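PDB 3OAJ: putative ring-cleaving dioxygenase mhqO from Bacillus subtilis subsp. subtilis, which is a putative iron(II)-dependent extradiol dioxygenase that probably cleaves aromatic rings and may help degrade aromatic compounds. Local coordinates for residues R132-A137 against R188-G193; T107-F112 against Y116-D121; D24-V29 against L125-V130. One frame throughout, in Å; residues are numbered along the deposited sequence.

Interaction 1. Residues R132-A137 against R188-G193; sequences REEGEA and RYRSAG
E134 and R190 reach across to one another and meet in a nearly flat salt bridge. The carboxylate and guanidinium planes are only 21° apart, and R190 NH1 gives its hydrogen to E134 OE1 at 3.0 Å, in the plane of the guanidinium and on the oxygen's syn side. The bond is fairly straight. E134 gets there fully extended, with CG anti to the backbone N (chi1 -171°), whereas the R190 chain bends at chi3 to turn its edge toward the acid. A water lies at that same edge and closes the pair into a ring: it donates to E134 OE1 over a short 2.5 Å and accepts from R190 NH2 at 2.8 Å. N197 ND2 also bonds to OE1, so three donors grip this oxygen and probably favour its charged form. N197 binds the carbonyl of G193 as well, and G193 O faces E134 OE2 at 3.9 Å.

Beside this pair, R132 and R188 approach from opposite directions with their guanidinium planes 89° apart. R132 NH2 stands 4.2 Å from R188 NH1, a spacing accounted for by the carboxylate of E114: one of its oxygens takes R132 NE and the other R188 NH1. R188 also bonds through NH2 to Y116 OH and through NE to D200, which helps fix the rotation of its guanidinium.

Polar side chains thus join the loop after strand 126-131 to strand 186-190 and the turn beyond it. The loop leaves one half of a mixed eight-stranded sheet, and strand 186-190 lies in the other half; paired beta-alpha-beta-beta-beta modules build sheets of this kind in the vicinal oxygen chelate fold of extradiol dioxygenases.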
# COMPACT_ATOMS: atom_id res chain seq x y z
N ARG A 132 -0.16 -14.66 -10.07
CA ARG A 132 -0.83 -14.25 -11.32
C ARG A 132 0.21 -13.91 -12.38
O ARG A 132 1.24 -13.32 -12.07
CB ARG A 132 -1.77 -13.05 -11.14
CG ARG A 132 -2.88 -13.22 -10.11
CD ARG A 132 -3.80 -12.02 -10.09
NE ARG A 132 -4.82 -12.21 -9.07
CZ ARG A 132 -5.09 -11.37 -8.08
NH1 ARG A 132 -4.44 -10.21 -8.00
NH2 ARG A 132 -6.04 -11.66 -7.19
N GLU A 133 -0.07 -14.28 -13.63
CA GLU A 133 0.82 -13.97 -14.75
C GLU A 133 0.86 -12.46 -15.03
O GLU A 133 1.93 -11.91 -15.33
CB GLU A 133 0.42 -14.75 -16.02
CG GLU A 133 1.40 -14.60 -17.21
CD GLU A 133 2.73 -15.31 -17.00
OE1 GLU A 133 2.77 -16.33 -16.28
OE2 GLU A 133 3.75 -14.85 -17.57
N GLU A 134 -0.30 -11.82 -14.91
CA GLU A 134 -0.40 -10.37 -15.17
C GLU A 134 0.51 -9.57 -14.24
O GLU A 134 0.66 -9.92 -13.05
CB GLU A 134 -1.86 -9.90 -15.05
CG GLU A 134 -2.09 -8.46 -15.50
CD GLU A 134 -3.55 -8.01 -15.45
OE1 GLU A 134 -4.28 -8.36 -14.50
OE2 GLU A 134 -3.97 -7.27 -16.38
N GLY A 135 1.11 -8.50 -14.77
CA GLY A 135 1.98 -7.61 -14.00
C GLY A 135 3.44 -7.88 -14.29
O GLY A 135 3.86 -9.05 -14.33
N GLU A 136 4.21 -6.82 -14.51
CA GLU A 136 5.62 -6.93 -14.85
C GLU A 136 6.41 -7.50 -13.68
O GLU A 136 6.15 -7.14 -12.53
CB GLU A 136 6.23 -5.57 -15.17
CG GLU A 136 5.58 -4.82 -16.29
CD GLU A 136 6.41 -3.61 -16.70
OE1 GLU A 136 7.53 -3.43 -16.15
OE2 GLU A 136 5.93 -2.87 -17.59
N ALA A 137 7.36 -8.39 -14.00
CA ALA A 137 8.34 -8.90 -13.04
C ALA A 137 9.03 -7.77 -12.28
O ALA A 137 9.31 -6.69 -12.83
CB ALA A 137 9.38 -9.76 -13.75
N ARG A 188 -16.17 -8.84 -5.70
CA ARG A 188 -14.87 -8.56 -6.32
C ARG A 188 -15.01 -7.57 -7.46
O ARG A 188 -15.92 -7.68 -8.30
CB ARG A 188 -14.23 -9.84 -6.83
CG ARG A 188 -12.93 -9.63 -7.62
CD ARG A 188 -12.15 -10.93 -7.76
NE ARG A 188 -11.46 -11.25 -6.52
CZ ARG A 188 -10.46 -12.12 -6.40
NH1 ARG A 188 -10.03 -12.77 -7.47
NH2 ARG A 188 -9.89 -12.31 -5.21
N TYR A 189 -14.10 -6.61 -7.49
CA TYR A 189 -13.97 -5.61 -8.50
C TYR A 189 -12.59 -5.62 -9.14
O TYR A 189 -11.66 -5.97 -8.52
CB TYR A 189 -14.27 -4.22 -7.89
CG TYR A 189 -15.71 -4.01 -7.56
CD1 TYR A 189 -16.58 -3.71 -8.55
CD2 TYR A 189 -16.21 -4.13 -6.30
CE1 TYR A 189 -17.85 -3.55 -8.34
CE2 TYR A 189 -17.57 -3.97 -6.10
CZ TYR A 189 -18.35 -3.68 -7.14
OH TYR A 189 -19.66 -3.46 -7.08
N ARG A 190 -12.49 -5.24 -10.40
CA ARG A 190 -11.22 -5.20 -11.10
C ARG A 190 -11.05 -3.83 -11.76
O ARG A 190 -11.96 -3.35 -12.44
CB ARG A 190 -11.16 -6.34 -12.14
CG ARG A 190 -10.00 -6.31 -13.11
CD ARG A 190 -9.96 -7.58 -13.95
NE ARG A 190 -9.35 -8.69 -13.22
CZ ARG A 190 -8.05 -8.95 -13.23
NH1 ARG A 190 -7.22 -8.20 -13.96
NH2 ARG A 190 -7.57 -9.99 -12.54
N SER A 191 -9.89 -3.22 -11.56
CA SER A 191 -9.54 -1.99 -12.27
C SER A 191 -8.82 -2.35 -13.56
O SER A 191 -8.49 -3.51 -13.75
CB SER A 191 -8.70 -1.05 -11.38
OG SER A 191 -7.47 -1.65 -11.02
N ALA A 192 -8.59 -1.36 -14.42
CA ALA A 192 -8.11 -1.63 -15.77
C ALA A 192 -6.60 -1.82 -15.88
O ALA A 192 -6.10 -2.30 -16.90
CB ALA A 192 -8.58 -0.55 -16.75
N GLY A 193 -5.87 -1.44 -14.83
CA GLY A 193 -4.43 -1.61 -14.82
C GLY A 193 -4.03 -3.06 -14.69
O GLY A 193 -4.89 -3.94 -14.53
O HOH W 1 -4.81 -9.64 -12.40

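Interaction 2. Residues T107-F112 against Y116-D121; sequences TKIERF and YVEFDD
T107 and E118 form an antiparallel hydrogen-bonded pair in the beta hairpin of strands 107-111 and 114-120, with T107 N to E118 O at 2.9 Å and E118 N to T107 O at 2.8 Å. I109 and Y116 make the second such pair, with Y116 N to I109 O at 2.8 Å. K108 and V117 lie between as the non-hydrogen-bonded pair. There, K108 CA approaches Y116 O and V117 CA approaches T107 O in CA-H...O contacts.

Toward the turn, R111 lays its guanidinium on the Y116 ring as a stacked cation-pi pair. The planes are 14° apart, and CZ is 3.9 Å from the ring centroid. With CG between the backbone N and the carbonyl carbon (chi1 66°) and the rest of its chain extended, R111 runs back over the ring, and NH1 sits above the ring centre. Salt bridges from R111 NH2 to D200 and E128 help hold the group flat.

The I109 side chain reaches both Y116 and E118: its CD1 touches Y116 CD1 at 3.8 Å, and its CG1 lies 3.5 Å from E118 OE2.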
# COMPACT_ATOMS: atom_id res chain seq x y z
N THR A 107 -1.39 -19.38 6.57
CA THR A 107 -2.54 -20.23 6.31
C THR A 107 -2.82 -20.16 4.81
O THR A 107 -2.37 -19.23 4.13
CB THR A 107 -3.79 -19.76 7.14
OG1 THR A 107 -4.15 -18.44 6.77
CG2 THR A 107 -3.50 -19.79 8.64
N LYS A 108 -3.52 -21.15 4.28
CA LYS A 108 -3.88 -21.17 2.87
C LYS A 108 -5.40 -21.09 2.75
O LYS A 108 -6.13 -21.87 3.38
CB LYS A 108 -3.44 -22.47 2.20
CG LYS A 108 -1.95 -22.81 2.26
CD LYS A 108 -1.63 -23.99 1.31
CE LYS A 108 -2.49 -25.24 1.61
NZ LYS A 108 -1.96 -26.42 0.86
N ILE A 109 -5.88 -20.15 1.94
CA ILE A 109 -7.32 -20.02 1.68
C ILE A 109 -7.55 -19.92 0.19
O ILE A 109 -6.64 -19.57 -0.56
CB ILE A 109 -7.95 -18.80 2.42
CG1 ILE A 109 -7.48 -17.46 1.83
CG2 ILE A 109 -7.67 -18.85 3.92
CD1 ILE A 109 -8.44 -16.87 0.80
N GLU A 110 -8.76 -20.24 -0.23
CA GLU A 110 -9.14 -20.13 -1.64
C GLU A 110 -10.33 -19.21 -1.76
O GLU A 110 -11.25 -19.30 -0.96
CB GLU A 110 -9.49 -21.50 -2.22
CG GLU A 110 -9.89 -21.45 -3.70
CD GLU A 110 -9.81 -22.79 -4.42
OE1 GLU A 110 -9.47 -23.80 -3.77
OE2 GLU A 110 -10.06 -22.82 -5.65
N ARG A 111 -10.28 -18.30 -2.73
CA ARG A 111 -11.51 -17.61 -3.17
C ARG A 111 -11.41 -17.24 -4.63
O ARG A 111 -10.32 -17.01 -5.15
CB ARG A 111 -11.83 -16.39 -2.30
CG ARG A 111 -10.83 -15.26 -2.39
CD ARG A 111 -11.18 -14.11 -1.44
NE ARG A 111 -10.34 -12.95 -1.67
CZ ARG A 111 -9.11 -12.78 -1.19
NH1 ARG A 111 -8.52 -13.67 -0.39
NH2 ARG A 111 -8.47 -11.66 -1.51
N PHE A 112 -12.56 -17.19 -5.30
CA PHE A 112 -12.62 -16.89 -6.73
C PHE A 112 -11.65 -17.74 -7.57
O PHE A 112 -11.07 -17.25 -8.54
CB PHE A 112 -12.42 -15.39 -7.00
CG PHE A 112 -13.51 -14.50 -6.43
CD1 PHE A 112 -14.70 -14.29 -7.13
CD2 PHE A 112 -13.33 -13.87 -5.20
CE1 PHE A 112 -15.70 -13.45 -6.60
CE2 PHE A 112 -14.31 -13.04 -4.67
CZ PHE A 112 -15.51 -12.84 -5.37
N TYR A 116 -4.53 -18.44 -1.93
CA TYR A 116 -3.84 -17.36 -1.21
C TYR A 116 -3.07 -17.90 -0.03
O TYR A 116 -3.54 -18.80 0.66
CB TYR A 116 -4.82 -16.31 -0.70
CG TYR A 116 -5.51 -15.53 -1.79
CD1 TYR A 116 -6.63 -16.06 -2.44
CD2 TYR A 116 -5.04 -14.28 -2.18
CE1 TYR A 116 -7.27 -15.35 -3.44
CE2 TYR A 116 -5.67 -13.56 -3.20
CZ TYR A 116 -6.78 -14.11 -3.82
OH TYR A 116 -7.41 -13.41 -4.83
N VAL A 117 -1.89 -17.34 0.20
CA VAL A 117 -1.16 -17.55 1.44
C VAL A 117 -1.43 -16.32 2.32
O VAL A 117 -1.13 -15.19 1.91
CB VAL A 117 0.36 -17.70 1.18
CG1 VAL A 117 1.16 -17.80 2.49
CG2 VAL A 117 0.62 -18.93 0.32
N GLU A 118 -1.99 -16.55 3.50
CA GLU A 118 -2.32 -15.48 4.45
C GLU A 118 -1.31 -15.48 5.57
O GLU A 118 -1.00 -16.51 6.12
CB GLU A 118 -3.72 -15.70 5.05
CG GLU A 118 -4.83 -15.87 4.01
CD GLU A 118 -5.19 -14.58 3.32
OE1 GLU A 118 -5.24 -13.51 3.98
OE2 GLU A 118 -5.41 -14.64 2.10
N PHE A 119 -0.83 -14.29 5.93
CA PHE A 119 0.11 -14.13 7.03
C PHE A 119 0.08 -12.69 7.53
O PHE A 119 -0.39 -11.79 6.83
CB PHE A 119 1.53 -14.53 6.62
CG PHE A 119 2.06 -13.77 5.42
CD1 PHE A 119 1.62 -14.06 4.13
CD2 PHE A 119 3.00 -12.76 5.59
CE1 PHE A 119 2.11 -13.37 3.01
CE2 PHE A 119 3.50 -12.06 4.49
CZ PHE A 119 3.06 -12.37 3.19
N ASP A 120 0.60 -12.47 8.74
CA ASP A 120 0.72 -11.12 9.27
C ASP A 120 2.15 -10.64 9.21
O ASP A 120 3.10 -11.43 9.29
CB ASP A 120 0.25 -11.07 10.74
CG ASP A 120 -1.27 -11.13 10.90
OD1 ASP A 120 -2.00 -11.12 9.88
OD2 ASP A 120 -1.74 -11.16 12.06
N ASP A 121 2.32 -9.32 9.11
CA ASP A 121 3.64 -8.73 9.30
C ASP A 121 3.91 -8.61 10.81
O ASP A 121 3.05 -8.97 11.61
CB ASP A 121 3.79 -7.42 8.49
CG ASP A 121 3.29 -6.16 9.21
OD1 ASP A 121 2.75 -6.20 10.34
OD2 ASP A 121 3.48 -5.07 8.61

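Interaction 3. Residues D24-V29 against L125-V130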
# COMPACT_ATOMS: atom_id res chain seq x y z
N ASP A 24 13.29 -4.98 8.24
CA ASP A 24 13.70 -6.38 8.20
C ASP A 24 12.60 -7.24 7.60
O ASP A 24 12.90 -8.22 6.92
CB ASP A 24 14.06 -6.89 9.60
CG ASP A 24 15.41 -6.38 10.09
OD1 ASP A 24 16.22 -5.87 9.28
OD2 ASP A 24 15.65 -6.52 11.30
N PHE A 25 11.33 -6.88 7.80
CA PHE A 25 10.27 -7.66 7.19
C PHE A 25 10.09 -7.35 5.69
O PHE A 25 10.18 -8.25 4.84
CB PHE A 25 8.94 -7.52 7.93
CG PHE A 25 7.94 -8.58 7.54
CD1 PHE A 25 8.04 -9.86 8.06
CD2 PHE A 25 6.89 -8.29 6.65
CE1 PHE A 25 7.14 -10.84 7.69
CE2 PHE A 25 5.98 -9.28 6.28
CZ PHE A 25 6.10 -10.54 6.82
N TYR A 26 9.87 -6.07 5.37
CA TYR A 26 9.53 -5.69 4.00
C TYR A 26 10.68 -5.81 3.02
O TYR A 26 10.48 -6.27 1.89
CB TYR A 26 8.78 -4.34 3.95
CG TYR A 26 7.38 -4.53 4.50
CD1 TYR A 26 6.32 -4.88 3.66
CD2 TYR A 26 7.12 -4.42 5.88
CE1 TYR A 26 5.07 -5.12 4.15
CE2 TYR A 26 5.85 -4.66 6.38
CZ TYR A 26 4.83 -5.00 5.51
OH TYR A 26 3.57 -5.22 5.98
N ALA A 27 11.90 -5.46 3.47
CA ALA A 27 13.11 -5.69 2.66
C ALA A 27 13.70 -7.08 2.90
O ALA A 27 13.92 -7.83 1.95
CB ALA A 27 14.16 -4.60 2.92
N GLY A 28 13.94 -7.42 4.16
CA GLY A 28 14.60 -8.68 4.51
C GLY A 28 13.84 -9.94 4.11
O GLY A 28 14.40 -10.85 3.50
N VAL A 29 12.56 -9.99 4.46
CA VAL A 29 11.76 -11.19 4.16
C VAL A 29 11.09 -11.08 2.77
O VAL A 29 11.24 -11.97 1.93
CB VAL A 29 10.73 -11.45 5.28
CG1 VAL A 29 9.83 -12.64 4.94
CG2 VAL A 29 11.46 -11.71 6.60
N LEU A 125 -0.27 -6.23 10.65
CA LEU A 125 -1.03 -6.01 9.41
C LEU A 125 -1.30 -7.35 8.74
O LEU A 125 -0.45 -8.24 8.76
CB LEU A 125 -0.25 -5.12 8.45
CG LEU A 125 0.06 -3.67 8.87
CD1 LEU A 125 1.02 -2.99 7.88
CD2 LEU A 125 -1.24 -2.89 9.01
N HIS A 126 -2.49 -7.49 8.14
CA HIS A 126 -2.83 -8.71 7.41
C HIS A 126 -2.37 -8.63 5.97
O HIS A 126 -2.75 -7.68 5.24
CB HIS A 126 -4.34 -8.99 7.39
CG HIS A 126 -5.00 -9.11 8.73
ND1 HIS A 126 -4.43 -9.78 9.80
CD2 HIS A 126 -6.23 -8.72 9.15
CE1 HIS A 126 -5.26 -9.76 10.82
NE2 HIS A 126 -6.36 -9.13 10.46
N LEU A 127 -1.59 -9.62 5.54
CA LEU A 127 -1.05 -9.67 4.18
C LEU A 127 -1.46 -10.98 3.52
O LEU A 127 -1.78 -11.97 4.21
CB LEU A 127 0.48 -9.60 4.23
CG LEU A 127 1.16 -8.24 4.44
CD1 LEU A 127 0.81 -7.59 5.77
CD2 LEU A 127 2.68 -8.40 4.28
N GLU A 128 -1.39 -11.02 2.19
CA GLU A 128 -1.59 -12.27 1.49
C GLU A 128 -0.77 -12.25 0.21
O GLU A 128 -0.46 -11.17 -0.31
CB GLU A 128 -3.07 -12.56 1.20
CG GLU A 128 -3.72 -11.55 0.28
CD GLU A 128 -5.21 -11.74 0.05
OE1 GLU A 128 -5.90 -12.51 0.76
OE2 GLU A 128 -5.69 -11.04 -0.88
N ILE A 129 -0.43 -13.44 -0.27
CA ILE A 129 0.27 -13.61 -1.54
C ILE A 129 -0.57 -14.48 -2.46
O ILE A 129 -1.12 -15.49 -2.02
CB ILE A 129 1.71 -14.19 -1.32
CG1 ILE A 129 2.64 -13.10 -0.81
CG2 ILE A 129 2.29 -14.78 -2.60
CD1 ILE A 129 3.96 -13.63 -0.24
N VAL A 130 -0.67 -14.07 -3.73
CA VAL A 130 -1.39 -14.79 -4.77
C VAL A 130 -0.53 -14.81 -6.02
O VAL A 130 0.23 -13.87 -6.24
CB VAL A 130 -2.77 -14.14 -5.05
CG1 VAL A 130 -2.64 -12.69 -5.57
CG2 VAL A 130 -3.62 -15.00 -5.97
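Helix 19-29 packs here against strand 126-131, in a buried helix-on-sheet contact of the vicinal oxygen chelate fold in which F25 and Y26 meet L125 and L127. The helix connects strands 9-16 and 33-39 of the sheet that carries metal ligand H11, while strand 126-131 belongs to the other eight-stranded sheet. The contact therefore spans from the helix of one sheet to a strand of the other. It does not line the metal site: the L125 side chain is about 14 Å from the bound zinc ion.

No hydrogen bond crosses between the segments, and the contact is mostly apolar. L127 points toward the helix and divides its two methyls. CD2 comes to the rim of the F25 ring, in its plane, at 4.0 Å from CE2, and also reaches Y26 CE1 at 4.1 Å. F25 has its CG anti to the backbone N (chi1 -165°), which carries the ring past L127, the two side chains sliding by in opposite directions. Its own CD2 lies over one face of the Y26 ring, so the two aromatics pack on each other as well as on the leucine. Y85 of strand 79-87 touches both Y26 and L127, and A14 and V16 of strand 9-16 back L125.

Y26 comes at L127 from the opposite direction and brings its hydroxyl among the leucine methyls, where D121 OD2 provides a hydrogen-bonding partner for the buried oxygen. Around that oxygen, Y26 OH lies 3.6 Å from L127 CD1, 3.7 Å from L127 CD2 and 3.9 Å from L125 CD1.

From the N terminus, helix 19-29 comes first, and interaction 3 closes a long excursion of about 95 residues when strand 126-131 returns to it. The tight hairpin of interaction 2 lies wholly within that excursion. Interaction 1 opens only afterwards, just beyond strand 126-131, and spans 50 residues to strand 186-190, so it follows the others in series and none cross. Strands 114-120 and 126-131 are sheet neighbours; between them E118 OE2 and E128 OE1 stand 2.6 Å apart, a closeness that may mean one of the two is protonated. The three contacts thus tie a helix, a hairpin at one sheet edge and the far half of the same sheet together.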